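PDB 4KGM: Thg1-like uncharacterized protein from Bacillus thuringiensis, which is a tRNA(His) guanylyltransferase (Thg1)-like protein with a polymerase palm-like catalytic domain that binds ATP and magnesium and probably adds nucleotides to the 5' end of tRNA. Local coordinates for the interface of chains A and B. Numbering follows the deposited sequence. Chains: chain A/B, Thg1-like uncharacterized protein.

Contact 1: the interface of chains A and B. Residues chain A 4-5, 8; chain B 139, 142-143, 146, 149.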
# COMPACT_ATOMS: atom_id res chain seq x y z
N ILE A 4 -5.56 -23.69 -5.77
CA ILE A 4 -6.53 -22.67 -5.37
C ILE A 4 -6.00 -21.88 -4.18
O ILE A 4 -6.18 -20.66 -4.09
CB ILE A 4 -7.90 -23.29 -5.06
CG1 ILE A 4 -8.86 -22.25 -4.47
CG2 ILE A 4 -7.76 -24.48 -4.12
CD1 ILE A 4 -10.25 -22.77 -4.22
N GLY A 5 -5.31 -22.57 -3.27
CA GLY A 5 -4.74 -21.94 -2.10
C GLY A 5 -3.64 -20.97 -2.45
O GLY A 5 -3.49 -19.93 -1.82
N MET A 8 -5.39 -18.00 -3.79
CA MET A 8 -6.00 -17.29 -2.67
C MET A 8 -4.96 -16.56 -1.83
O MET A 8 -5.22 -15.48 -1.30
CB MET A 8 -6.81 -18.25 -1.80
CG MET A 8 -8.09 -18.72 -2.47
SD MET A 8 -9.14 -17.32 -2.90
CE MET A 8 -10.03 -17.99 -4.30
N GLU B 139 -14.15 -15.51 -7.98
CA GLU B 139 -13.24 -16.12 -7.01
C GLU B 139 -13.82 -16.18 -5.60
O GLU B 139 -13.24 -16.81 -4.72
CB GLU B 139 -11.89 -15.38 -6.99
CG GLU B 139 -11.05 -15.57 -8.24
CD GLU B 139 -10.26 -16.87 -8.26
OE1 GLU B 139 -10.84 -17.92 -7.93
OE2 GLU B 139 -9.06 -16.83 -8.60
N ASN B 142 -14.90 -19.65 -4.69
CA ASN B 142 -13.65 -20.37 -4.52
C ASN B 142 -12.97 -20.09 -3.17
O ASN B 142 -12.34 -20.98 -2.60
CB ASN B 142 -12.68 -20.06 -5.66
CG ASN B 142 -13.21 -20.49 -7.01
OD1 ASN B 142 -14.02 -21.41 -7.10
ND2 ASN B 142 -12.76 -19.82 -8.06
N TYR B 143 -13.11 -18.86 -2.68
CA TYR B 143 -12.54 -18.51 -1.39
C TYR B 143 -13.12 -19.36 -0.26
O TYR B 143 -12.38 -19.87 0.59
CB TYR B 143 -12.75 -17.03 -1.05
CG TYR B 143 -12.39 -16.71 0.38
CD1 TYR B 143 -11.07 -16.50 0.75
CD2 TYR B 143 -13.37 -16.64 1.37
CE1 TYR B 143 -10.73 -16.22 2.06
CE2 TYR B 143 -13.04 -16.37 2.68
CZ TYR B 143 -11.72 -16.16 3.02
OH TYR B 143 -11.39 -15.88 4.33
N TRP B 146 -12.18 -22.90 -0.52
CA TRP B 146 -10.84 -23.00 0.03
C TRP B 146 -10.89 -23.09 1.56
O TRP B 146 -10.16 -23.87 2.16
CB TRP B 146 -10.01 -21.80 -0.42
CG TRP B 146 -8.63 -21.72 0.18
CD1 TRP B 146 -7.69 -22.70 0.20
CD2 TRP B 146 -8.04 -20.58 0.81
NE1 TRP B 146 -6.55 -22.25 0.83
CE2 TRP B 146 -6.74 -20.94 1.20
CE3 TRP B 146 -8.49 -19.28 1.08
CZ2 TRP B 146 -5.88 -20.06 1.85
CZ3 TRP B 146 -7.63 -18.40 1.72
CH2 TRP B 146 -6.34 -18.80 2.10
N GLN B 149 -12.38 -26.56 2.70
CA GLN B 149 -11.42 -27.65 2.53
C GLN B 149 -10.41 -27.64 3.67
O GLN B 149 -9.99 -28.70 4.14
CB GLN B 149 -10.72 -27.55 1.18
CG GLN B 149 -11.62 -27.87 -0.01
CD GLN B 149 -10.93 -27.72 -1.35
OE1 GLN B 149 -9.83 -27.17 -1.44
NE2 GLN B 149 -11.57 -28.21 -2.41

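Contact 2: the interface of chains A and B. Residues chain A 15, 17, 97-98; chain B 15, 17, 19, 97, 132.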
# COMPACT_ATOMS: atom_id res chain seq x y z
N TYR A 15 -2.73 -7.14 0.03
CA TYR A 15 -2.90 -6.17 1.10
C TYR A 15 -2.18 -6.60 2.37
O TYR A 15 -2.51 -6.16 3.47
CB TYR A 15 -4.39 -5.88 1.34
CG TYR A 15 -5.02 -5.27 0.12
CD1 TYR A 15 -4.89 -3.91 -0.14
CD2 TYR A 15 -5.72 -6.05 -0.79
CE1 TYR A 15 -5.44 -3.34 -1.27
CE2 TYR A 15 -6.28 -5.49 -1.92
CZ TYR A 15 -6.14 -4.13 -2.16
OH TYR A 15 -6.69 -3.57 -3.28
N ILE A 17 0.34 -5.56 3.95
CA ILE A 17 1.19 -4.39 4.04
C ILE A 17 2.10 -4.45 5.26
O ILE A 17 1.67 -4.84 6.34
CB ILE A 17 0.33 -3.10 4.07
CG1 ILE A 17 -0.61 -3.09 2.86
CG2 ILE A 17 1.21 -1.87 4.09
CD1 ILE A 17 -1.55 -1.92 2.83
N LEU A 97 0.93 -4.27 8.98
CA LEU A 97 0.01 -3.14 9.21
C LEU A 97 -1.35 -3.56 9.77
O LEU A 97 -1.74 -3.11 10.85
CB LEU A 97 -0.18 -2.33 7.92
CG LEU A 97 -1.04 -1.07 8.04
CD1 LEU A 97 -0.34 0.01 8.87
CD2 LEU A 97 -1.42 -0.53 6.67
N GLN A 98 -2.06 -4.42 9.05
CA GLN A 98 -3.42 -4.81 9.44
C GLN A 98 -3.46 -5.57 10.76
O GLN A 98 -4.45 -5.52 11.48
CB GLN A 98 -4.09 -5.64 8.35
CG GLN A 98 -4.43 -4.86 7.09
CD GLN A 98 -5.39 -5.61 6.20
OE1 GLN A 98 -6.58 -5.73 6.51
NE2 GLN A 98 -4.89 -6.12 5.08
N TYR B 15 -0.37 5.87 5.25
CA TYR B 15 -0.89 4.52 5.40
C TYR B 15 -2.41 4.50 5.54
O TYR B 15 -2.98 3.57 6.12
CB TYR B 15 -0.20 3.79 6.55
CG TYR B 15 1.28 3.61 6.28
CD1 TYR B 15 1.73 2.55 5.50
CD2 TYR B 15 2.21 4.51 6.77
CE1 TYR B 15 3.07 2.39 5.24
CE2 TYR B 15 3.55 4.36 6.51
CZ TYR B 15 3.98 3.30 5.74
OH TYR B 15 5.32 3.13 5.47
N ILE B 17 -4.78 3.47 3.66
CA ILE B 17 -5.09 2.65 2.50
C ILE B 17 -6.59 2.47 2.35
O ILE B 17 -7.29 2.23 3.34
CB ILE B 17 -4.41 1.27 2.58
CG1 ILE B 17 -2.91 1.39 2.30
CG2 ILE B 17 -5.03 0.29 1.59
CD1 ILE B 17 -2.08 1.70 3.51
N LEU B 19 -9.49 0.29 -0.03
CA LEU B 19 -9.73 -0.76 -1.01
C LEU B 19 -10.53 -0.18 -2.17
O LEU B 19 -11.40 0.67 -1.96
CB LEU B 19 -10.50 -1.91 -0.37
CG LEU B 19 -9.84 -2.64 0.80
CD1 LEU B 19 -10.82 -3.61 1.44
CD2 LEU B 19 -8.60 -3.38 0.34
N LEU B 97 -9.03 0.42 4.75
CA LEU B 97 -8.49 -0.89 5.11
C LEU B 97 -8.30 -1.08 6.61
O LEU B 97 -8.86 -2.01 7.20
CB LEU B 97 -7.16 -1.14 4.39
CG LEU B 97 -6.52 -2.52 4.59
CD1 LEU B 97 -7.30 -3.59 3.83
CD2 LEU B 97 -5.06 -2.52 4.17
N ALA B 132 -8.36 -7.49 5.77
CA ALA B 132 -9.32 -7.30 4.70
C ALA B 132 -8.64 -7.37 3.34
O ALA B 132 -7.43 -7.16 3.23
CB ALA B 132 -10.05 -5.98 4.86

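Contact 3: the interface of chains A and B. Residues chain A 109, 113, 126-127; chain B 106-107, 109-110.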
# COMPACT_ATOMS: atom_id res chain seq x y z
N THR A 109 -10.29 -3.23 23.19
CA THR A 109 -11.69 -3.62 23.33
C THR A 109 -11.90 -4.60 24.49
O THR A 109 -12.83 -4.45 25.28
CB THR A 109 -12.22 -4.25 22.03
OG1 THR A 109 -12.13 -3.29 20.97
CG2 THR A 109 -13.67 -4.67 22.19
N ASN A 113 -13.90 -3.15 27.93
CA ASN A 113 -15.21 -3.73 28.21
C ASN A 113 -15.24 -4.49 29.53
O ASN A 113 -16.21 -4.40 30.28
CB ASN A 113 -15.65 -4.64 27.06
CG ASN A 113 -16.28 -3.87 25.91
OD1 ASN A 113 -17.11 -2.99 26.12
ND2 ASN A 113 -15.89 -4.21 24.69
N ALA A 126 -18.61 -1.59 24.06
CA ALA A 126 -17.75 -0.54 23.51
C ALA A 126 -16.85 -1.12 22.44
O ALA A 126 -16.30 -2.22 22.60
CB ALA A 126 -16.93 0.11 24.61
N THR A 127 -16.69 -0.39 21.34
CA THR A 127 -15.80 -0.81 20.26
C THR A 127 -14.79 0.28 19.92
O THR A 127 -14.99 1.45 20.24
CB THR A 127 -16.57 -1.21 18.99
OG1 THR A 127 -17.45 -0.15 18.61
CG2 THR A 127 -17.38 -2.48 19.24
N SER B 106 -12.50 -5.65 16.57
CA SER B 106 -13.04 -5.04 17.78
C SER B 106 -14.42 -5.60 18.10
O SER B 106 -14.65 -6.10 19.20
CB SER B 106 -13.12 -3.52 17.62
OG SER B 106 -13.51 -2.90 18.83
N MET B 107 -15.32 -5.52 17.13
CA MET B 107 -16.68 -6.04 17.27
C MET B 107 -16.68 -7.50 17.69
O MET B 107 -17.44 -7.90 18.57
CB MET B 107 -17.45 -5.88 15.96
CG MET B 107 -17.82 -4.45 15.61
SD MET B 107 -18.64 -4.34 14.01
CE MET B 107 -19.09 -2.60 13.97
N THR B 109 -14.20 -9.15 19.20
CA THR B 109 -13.63 -9.22 20.54
C THR B 109 -14.67 -8.91 21.62
O THR B 109 -14.77 -9.62 22.61
CB THR B 109 -12.45 -8.24 20.68
OG1 THR B 109 -11.49 -8.49 19.65
CG2 THR B 109 -11.78 -8.40 22.04
N ALA B 110 -15.43 -7.84 21.40
CA ALA B 110 -16.42 -7.38 22.37
C ALA B 110 -17.50 -8.42 22.62
O ALA B 110 -17.79 -8.77 23.76
CB ALA B 110 -17.04 -6.07 21.91

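Contact 1: the interface of chains A and B
The N-terminal helix 4-13 of chain A lies against helix 140-161 of chain B and the short 3-10 turn 137-139 that leads into it. In this Thg1-like fold the helix leaves its own subunit and docks on the neighbour, an exchange of N-terminal arms that the two-fold repeats with the chains swapped; the pairing may or may not be the biological one. A:Met8 and B:Trp146 carry the packing. Their side chains run past each other in opposite directions, and CB of A:Met8 sits over one face of the indole, 3.6 Å from the centroid of the six-membered ring, in a CH-pi contact. With CG anti to the backbone N (chi1 175°), the indole of B:Trp146 stands out from helix 140-161 and lays that face against the methionine. Its pyrrole end reaches the helix backbone, with NE1 of B:Trp146 3.5 Å from CA of A:Gly5, where no side chain intervenes. Beyond the ring the A:Met8 chain bends at chi2 (-58°), carrying the methyl CE to 3.4 Å from the backbone O of B:Glu139. The same methyl also packs on CB of B:Asn142. CD1 of A:Ile4 lies against the backbone O of B:Asn142 and also touches CB of B:Trp146. Within chain B, the amide ND2 of B:Asn142 donates a nearly straight hydrogen bond to the carboxylate OE1 of B:Glu139 at 2.7 Å, which orients the carboxylate, whose OE1 lies 3.7 Å from CE of A:Met8.

Contact 2: the interface of chains A and B
With CG beside the backbone N and anti to the carbonyl carbon (chi1 -69°) and the chain extended beyond it, A:Gln98 reaches from the start of helix 97-119 toward strand 128-134 of chain B. In this part of the two-fold contact between Thg1-like chains, which may or may not be the biological dimer, the loop after helix 4-13 and the first turn of helix 97-119 meet their counterparts and strand 128-134 of the partner. OE1 of A:Gln98 accepts a hydrogen bond from the backbone N of B:Ala132 at 2.6 Å, with the donor tilted modestly from the carbonyl plane. NE2 of A:Gln98 donates to the backbone O of A:Tyr15 at 2.9 Å, coming from above that carbonyl's plane; this bond within chain A restrains rotation of the amide. B:Leu97 crosses the glutamine at about a right angle, its CD1 3.6 Å from CD of A:Gln98. A:Ile17 and B:Ile17 meet tip to tip, CD1 of A:Ile17 lying 3.6 Å from CG1 of B:Ile17. Their chi2 angles differ, 176° in chain A against 87° in chain B, which makes the apolar centre locally asymmetric. The phenol ring of A:Tyr15 takes a methyl on its face: CD2 of B:Leu19 lies over the ring centre, 3.6 Å from the centroid.

Contact 3: the interface of chains A and B
Helix 97-119, the long helix of the Thg1-like catalytic domain, meets its two-fold copy here, and in chain A the residues leading into strand 128-134 flank the pairing. A:Thr109 and B:Ser106 form a polar link: OG1 of the threonine and OG of the serine share a hydrogen bond of 2.6 Å, in which either hydroxyl could be the donor. B:Ser106 holds OG opposite its backbone N (chi1 -174°), which turns the hydroxyl toward chain A and brings it to 3.4 Å from CA of A:Thr127. A:Thr109 presents both branches to the partner helix. While its hydroxyl bonds the serine, its methyl CG2 packs 3.7 Å from CB of B:Ala110, whose small side chain is consistent with close approach of the helices here. One turn farther along the helix, the A:Asn113 amide lies against the same alanine, with ND2 of A:Asn113 3.5 Å from CB of B:Ala110. Two bonds to the backbone of its own chain fix that amide's rotation and tie the helix to the segment before the strand. The backbone N of A:Ala126 donates to OD1 of A:Asn113 at 2.9 Å on a lone pair; in return, ND2 of A:Asn113 donates to O of A:Ala126 at 2.9 Å, in the carbonyl plane.

Contact 2 lies between the others, about 21 Å from contact 1 and 20 Å from contact 3, measured between the centres of their C-alpha atoms; contacts 1 and 3 are about 30 Å apart. Contacts 2 and 3 share helix 97-119, which gives its first turn to contact 2 and its middle to contact 3; contact 2 uses strand 128-134 of chain B, contact 3 the loop that enters that strand in chain A. Helix 4-13 of contact 1 leads to the loop used in contact 2. A central pairing and an exchanged arm thus join two of the four deposited copies, though the structure alone does not show this assembly to be biological.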